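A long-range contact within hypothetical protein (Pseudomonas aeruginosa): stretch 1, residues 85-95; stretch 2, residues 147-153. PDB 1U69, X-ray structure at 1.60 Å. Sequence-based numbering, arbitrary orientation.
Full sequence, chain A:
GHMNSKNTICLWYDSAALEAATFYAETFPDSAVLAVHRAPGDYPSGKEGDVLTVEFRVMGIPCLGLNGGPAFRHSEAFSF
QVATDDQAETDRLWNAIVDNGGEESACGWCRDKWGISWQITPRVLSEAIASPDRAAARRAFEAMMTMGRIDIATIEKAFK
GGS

Stretch 1 85-95: DDQAETDRLWN
Stretch 2 (147-153) MGRIDIA

Residues 87-95 form a helix that continues beyond the stretch, and residues 147-151 lie along it as a loop before a second helix starts at Ile152. The two run in opposite senses: CA atoms pair Gln87 with Ile152 (6.5 Å), Thr90 with Ile150 (7.4 Å) and Trp94 with Arg149 (6.8 Å). Together they bury 454 Å².

Each helix start has an aspartate at its N-cap. Asp86 (phi/psi -155/178, chi1 p) turns its carboxylate back, so that Asp86 OD1 accepts from Glu89 N at 2.9 Å; Asp151 (-98/109, chi1 t) caps a backbone N just past the stretch.

Gln87 is the main polar link. Its CA-to-CB bond points sideways, but chi1 t, chi2 p and chi3 59° bring the amide nearer to the partner. An amide offers both an acceptor and a donor, and here both meet backbone: Gln87 OE1 accepts from Ile152 N (2.9 Å, 172°), and Gln87 NE2 donates to Ile150 O (3.0 Å, 170°). Gln87 NE2 also donates to Asp91 OD1 one turn along its own helix (2.9 Å), while a water donates to Gln87 OE1 (2.7 Å) and accepts from Ala153 N (3.1 Å).

Asp91 has chi1 m and chi2 -10°, and its OD1 receives both donors, Gln87 NE2 and Arg149 NH1, which sit 3.5 Å apart without bonding to each other. Arg149 NH1 lies 3.0 Å from Asp91 OD1 in a salt bridge whose hydrogen-bond angle is 131°. Arg149 (-59/136) extends with chi1 and chi2 both t, then bends through chi3 41° and chi4 83° to bring its guanidinium to the carboxylate.

The aliphatic base of the arginine serves another purpose. Trp94, chi1 t and chi2 -86°, presents a ring face to Arg149, whose CB lies 3.6 Å from the centroid of the five-membered ring, 11° off its normal, in a CH-pi contact. Arg149 N lies over a face too, 3.4 Å from Trp94 CZ2. Gly148 (-94/-91) has no side chain, and its C approaches Trp94 CH2 to 3.5 Å.

Thr90 is buried, and its CA-to-CB bond points toward the partner. With chi1 m, Thr90 OG1 donates to Asp86 O (2.7 Å), tying the hydroxyl to the carbonyl of the N-cap residue, while Thr90 CG2 packs 3.7 Å from Ile150 O. Ile152, whose CA-to-CB bond also points toward the partner, uses chi1 m and chi2 t to place CD1 3.5 Å from Asp86 C and 3.9 Å from Thr90 OG1, covering the first turn with hydrocarbon.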

ATOM      1  N   ASP A  85      -0.160  15.256   5.767  1.00 16.36           N
ATOM      2  CA  ASP A  85      -0.234  16.215   4.660  1.00 17.59           C
ATOM      3  C   ASP A  85      -0.276  17.684   5.084  1.00 17.66           C
ATOM      4  O   ASP A  85      -0.084  18.555   4.246  1.00 18.86           O
ATOM      5  CB  ASP A  85      -1.452  15.944   3.779  1.00 18.29           C
ATOM      6  CG  ASP A  85      -1.147  15.022   2.617  1.00 20.86           C
ATOM      7  OD1 ASP A  85       0.049  14.738   2.332  1.00 22.53           O
ATOM      8  OD2 ASP A  85      -2.072  14.544   1.930  1.00 22.95           O
ATOM      9  N   ASP A  86      -0.529  17.955   6.359  1.00 17.21           N
ATOM     10  CA  ASP A  86      -0.513  19.336   6.844  1.00 17.07           C
ATOM     11  C   ASP A  86      -0.207  19.443   8.338  1.00 16.38           C
ATOM     12  O   ASP A  86      -0.069  18.431   9.027  1.00 15.95           O
ATOM     13  CB  ASP A  86      -1.835  20.045   6.494  1.00 17.56           C
ATOM     14  CG  ASP A  86      -3.069  19.358   7.067  1.00 18.75           C
ATOM     15  OD1 ASP A  86      -3.013  18.686   8.116  1.00 19.58           O
ATOM     16  OD2 ASP A  86      -4.186  19.472   6.530  1.00 23.80           O
ATOM     17  N   GLN A  87      -0.126  20.676   8.841  1.00 15.44           N
ATOM     18  CA  GLN A  87       0.275  20.910  10.220  1.00 14.88           C
ATOM     19  C   GLN A  87      -0.808  20.455  11.172  1.00 14.39           C
ATOM     20  O   GLN A  87      -0.503  19.978  12.260  1.00 14.53           O
ATOM     21  CB  GLN A  87       0.610  22.389  10.458  1.00 15.29           C
ATOM     22  CG  GLN A  87       1.361  22.660  11.747  1.00 15.64           C
ATOM     23  CD  GLN A  87       2.724  22.014  11.756  1.00 16.76           C
ATOM     24  OE1 GLN A  87       3.543  22.296  10.891  1.00 14.29           O
ATOM     25  NE2 GLN A  87       2.961  21.123  12.719  1.00 15.97           N
ATOM     26  N   ALA A  88      -2.074  20.620  10.771  1.00 14.21           N
ATOM     27  CA  ALA A  88      -3.192  20.237  11.609  1.00 14.00           C
ATOM     28  C   ALA A  88      -3.153  18.749  11.951  1.00 13.34           C
ATOM     29  O   ALA A  88      -3.317  18.378  13.108  1.00 13.58           O
ATOM     30  CB  ALA A  88      -4.517  20.596  10.932  1.00 14.20           C
ATOM     31  N   GLU A  89      -2.952  17.899  10.948  1.00 13.41           N
ATOM     32  CA  GLU A  89      -2.910  16.455  11.182  1.00 13.16           C
ATOM     33  C   GLU A  89      -1.641  16.090  11.958  1.00 12.46           C
ATOM     34  O   GLU A  89      -1.673  15.237  12.839  1.00 12.33           O
ATOM     35  CB  GLU A  89      -2.971  15.663   9.867  1.00 13.48           C
ATOM     36  CG  GLU A  89      -2.786  14.162  10.085  1.00 14.03           C
ATOM     37  CD  GLU A  89      -2.965  13.328   8.830  1.00 15.05           C
ATOM     38  OE1 GLU A  89      -2.462  13.733   7.764  1.00 16.65           O
ATOM     39  OE2 GLU A  89      -3.605  12.265   8.927  1.00 17.57           O
ATOM     40  N   THR A  90      -0.534  16.746  11.618  1.00 12.91           N
ATOM     41  CA  THR A  90       0.739  16.560  12.324  1.00 11.93           C
ATOM     42  C   THR A  90       0.550  16.802  13.806  1.00 11.65           C
ATOM     43  O   THR A  90       0.878  15.959  14.616  1.00 11.23           O
ATOM     44  CB  THR A  90       1.828  17.484  11.729  1.00 12.18           C
ATOM     45  OG1 THR A  90       1.980  17.207  10.328  1.00 12.99           O
ATOM     46  CG2 THR A  90       3.210  17.205  12.332  1.00 12.52           C
ATOM     47  N   ASP A  91      -0.031  17.946  14.173  1.00 11.02           N
ATOM     48  CA  ASP A  91      -0.237  18.267  15.572  1.00 11.31           C
ATOM     49  C   ASP A  91      -1.192  17.308  16.247  1.00 10.66           C
ATOM     50  O   ASP A  91      -0.958  16.883  17.372  1.00 11.40           O
ATOM     51  CB  ASP A  91      -0.792  19.693  15.732  1.00 11.51           C
ATOM     52  CG  ASP A  91       0.176  20.750  15.274  1.00 14.45           C
ATOM     53  OD1 ASP A  91       1.350  20.422  15.002  1.00 14.82           O
ATOM     54  OD2 ASP A  91      -0.164  21.949  15.137  1.00 16.99           O
ATOM     55  N   ARG A  92      -2.269  16.952  15.558  1.00 10.85           N
ATOM     56  CA  ARG A  92      -3.300  16.133  16.180  1.00 10.92           C
ATOM     57  C   ARG A  92      -2.749  14.772  16.559  1.00  9.97           C
ATOM     58  O   ARG A  92      -3.001  14.281  17.659  1.00 10.50           O
ATOM     59  CB  ARG A  92      -4.524  15.978  15.266  1.00 11.18           C
ATOM     60  CG  ARG A  92      -5.657  15.251  15.941  1.00 12.39           C
ATOM     61  CD  ARG A  92      -6.850  14.988  15.023  1.00 15.08           C
ATOM     62  NE  ARG A  92      -6.682  13.864  14.084  1.00 16.07           N
ATOM     63  CZ  ARG A  92      -6.663  12.570  14.429  1.00 17.80           C
ATOM     64  NH1 ARG A  92      -6.787  12.193  15.706  1.00 16.35           N
ATOM     65  NH2 ARG A  92      -6.540  11.640  13.480  1.00 19.61           N
ATOM     66  N   LEU A  93      -1.986  14.162  15.651  1.00 10.26           N
ATOM     67  CA  LEU A  93      -1.496  12.810  15.855  1.00 10.12           C
ATOM     68  C   LEU A  93      -0.363  12.788  16.871  1.00  9.72           C
ATOM     69  O   LEU A  93      -0.323  11.925  17.756  1.00 10.61           O
ATOM     70  CB  LEU A  93      -1.072  12.196  14.510  1.00  9.79           C
ATOM     71  CG  LEU A  93      -2.221  11.907  13.528  1.00 10.17           C
ATOM     72  CD1 LEU A  93      -1.675  11.173  12.289  1.00 10.63           C
ATOM     73  CD2 LEU A  93      -3.314  11.100  14.181  1.00 10.62           C
ATOM     74  N   TRP A  94       0.547  13.729  16.745  1.00 10.45           N
ATOM     75  CA  TRP A  94       1.646  13.879  17.706  1.00 10.45           C
ATOM     76  C   TRP A  94       1.099  14.050  19.132  1.00 10.03           C
ATOM     77  O   TRP A  94       1.490  13.346  20.063  1.00 11.23           O
ATOM     78  CB  TRP A  94       2.493  15.084  17.309  1.00 10.94           C
ATOM     79  CG  TRP A  94       3.535  15.482  18.321  1.00 11.52           C
ATOM     80  CD1 TRP A  94       3.365  16.302  19.396  1.00 11.02           C
ATOM     81  CD2 TRP A  94       4.908  15.080  18.344  1.00 11.07           C
ATOM     82  NE1 TRP A  94       4.543  16.443  20.088  1.00 10.29           N
ATOM     83  CE2 TRP A  94       5.508  15.690  19.462  1.00 10.41           C
ATOM     84  CE3 TRP A  94       5.695  14.262  17.525  1.00 11.21           C
ATOM     85  CZ2 TRP A  94       6.854  15.520  19.781  1.00 10.90           C
ATOM     86  CZ3 TRP A  94       7.013  14.073  17.856  1.00 10.81           C
ATOM     87  CH2 TRP A  94       7.591  14.709  18.962  1.00 10.67           C
ATOM     88  N   ASN A  95       0.161  14.966  19.283  1.00 10.54           N
ATOM     89  CA  ASN A  95      -0.409  15.240  20.593  1.00 10.54           C
ATOM     90  C   ASN A  95      -1.170  14.042  21.148  1.00 10.44           C
ATOM     91  O   ASN A  95      -1.112  13.772  22.346  1.00 10.99           O
ATOM     92  CB  ASN A  95      -1.313  16.455  20.521  1.00 10.50           C
ATOM     93  CG  ASN A  95      -0.541  17.752  20.400  1.00 10.56           C
ATOM     94  OD1 ASN A  95       0.626  17.851  20.805  1.00 12.95           O
ATOM     95  ND2 ASN A  95      -1.187  18.759  19.823  1.00 11.68           N
HETATM   96  N   MSE A 147      14.035  20.126  15.992  1.00 14.40           N
HETATM   97  CA  MSE A 147      12.609  19.962  16.284  1.00 13.64           C
HETATM   98  C   MSE A 147      12.284  18.698  17.064  1.00 13.38           C
HETATM   99  O   MSE A 147      12.995  17.711  16.953  1.00 12.43           O
HETATM  100  CB  MSE A 147      11.836  19.886  14.963  1.00 13.94           C
HETATM  101  CG  MSE A 147      11.980  21.130  14.113  1.00 15.49           C
HETATM  102 SE   MSE A 147      11.201  20.871  12.364  1.00 19.81          SE
HETATM  103  CE  MSE A 147      11.651  22.619  11.598  1.00 18.99           C
ATOM    104  N   GLY A 148      11.208  18.737  17.848  1.00 13.63           N
ATOM    105  CA  GLY A 148      10.524  17.526  18.284  1.00 13.55           C
ATOM    106  C   GLY A 148       9.385  17.259  17.314  1.00 13.89           C
ATOM    107  O   GLY A 148       9.561  16.607  16.284  1.00 13.28           O
ATOM    108  N   ARG A 149       8.210  17.793  17.631  1.00 14.16           N
ATOM    109  CA  ARG A 149       7.109  17.862  16.675  1.00 14.99           C
ATOM    110  C   ARG A 149       7.571  18.673  15.462  1.00 14.63           C
ATOM    111  O   ARG A 149       8.198  19.726  15.619  1.00 15.69           O
ATOM    112  CB  ARG A 149       5.899  18.530  17.340  1.00 15.29           C
ATOM    113  CG  ARG A 149       4.616  18.537  16.548  1.00 17.51           C
ATOM    114  CD  ARG A 149       3.471  19.242  17.258  1.00 20.95           C
ATOM    115  NE  ARG A 149       3.926  20.463  17.908  1.00 21.47           N
ATOM    116  CZ  ARG A 149       4.078  21.644  17.307  1.00 25.89           C
ATOM    117  NH1 ARG A 149       3.779  21.813  16.022  1.00 26.76           N
ATOM    118  NH2 ARG A 149       4.523  22.683  18.012  1.00 27.76           N
ATOM    119  N   ILE A 150       7.262  18.201  14.259  1.00 14.35           N
ATOM    120  CA  ILE A 150       7.750  18.852  13.040  1.00 13.94           C
ATOM    121  C   ILE A 150       6.901  20.061  12.702  1.00 15.07           C
ATOM    122  O   ILE A 150       5.680  19.937  12.593  1.00 15.00           O
ATOM    123  CB  ILE A 150       7.741  17.891  11.840  1.00 13.68           C
ATOM    124  CG1 ILE A 150       8.664  16.685  12.087  1.00 12.27           C
ATOM    125  CG2 ILE A 150       8.152  18.624  10.551  1.00 12.02           C
ATOM    126  CD1 ILE A 150      10.116  17.036  12.383  1.00 11.91           C
ATOM    127  N   ASP A 151       7.558  21.213  12.524  1.00 15.86           N
ATOM    128  CA  ASP A 151       6.906  22.412  11.994  1.00 16.75           C
ATOM    129  C   ASP A 151       7.202  22.528  10.505  1.00 16.46           C
ATOM    130  O   ASP A 151       8.331  22.783  10.093  1.00 16.28           O
ATOM    131  CB  ASP A 151       7.365  23.671  12.718  1.00 17.44           C
ATOM    132  CG  ASP A 151       6.639  24.903  12.224  1.00 19.98           C
ATOM    133  OD1 ASP A 151       5.480  25.121  12.649  1.00 23.45           O
ATOM    134  OD2 ASP A 151       7.123  25.660  11.359  1.00 23.04           O
ATOM    135  N   ILE A 152       6.172  22.297   9.705  1.00 16.55           N
ATOM    136  CA  ILE A 152       6.302  22.175   8.257  1.00 17.22           C
ATOM    137  C   ILE A 152       6.804  23.459   7.587  1.00 18.13           C
ATOM    138  O   ILE A 152       7.633  23.410   6.682  1.00 18.37           O
ATOM    139  CB  ILE A 152       4.958  21.737   7.638  1.00 17.30           C
ATOM    140  CG1 ILE A 152       4.625  20.299   8.069  1.00 17.21           C
ATOM    141  CG2 ILE A 152       5.011  21.826   6.106  1.00 16.79           C
ATOM    142  CD1 ILE A 152       3.201  19.847   7.788  1.00 18.20           C
ATOM    143  N   ALA A 153       6.300  24.598   8.033  1.00 19.11           N
ATOM    144  CA  ALA A 153       6.687  25.885   7.452  1.00 19.96           C
ATOM    145  C   ALA A 153       8.187  26.149   7.596  1.00 20.33           C
ATOM    146  O   ALA A 153       8.820  26.683   6.684  1.00 21.05           O
ATOM    147  CB  ALA A 153       5.876  27.016   8.080  1.00 20.22           C
TER
HETATM  148  O   HOH W   1       3.684  24.705   9.660  1.00 28.35           O
HETATM  149  O   HOH W   2       2.614  19.884  20.498  1.00 38.36           O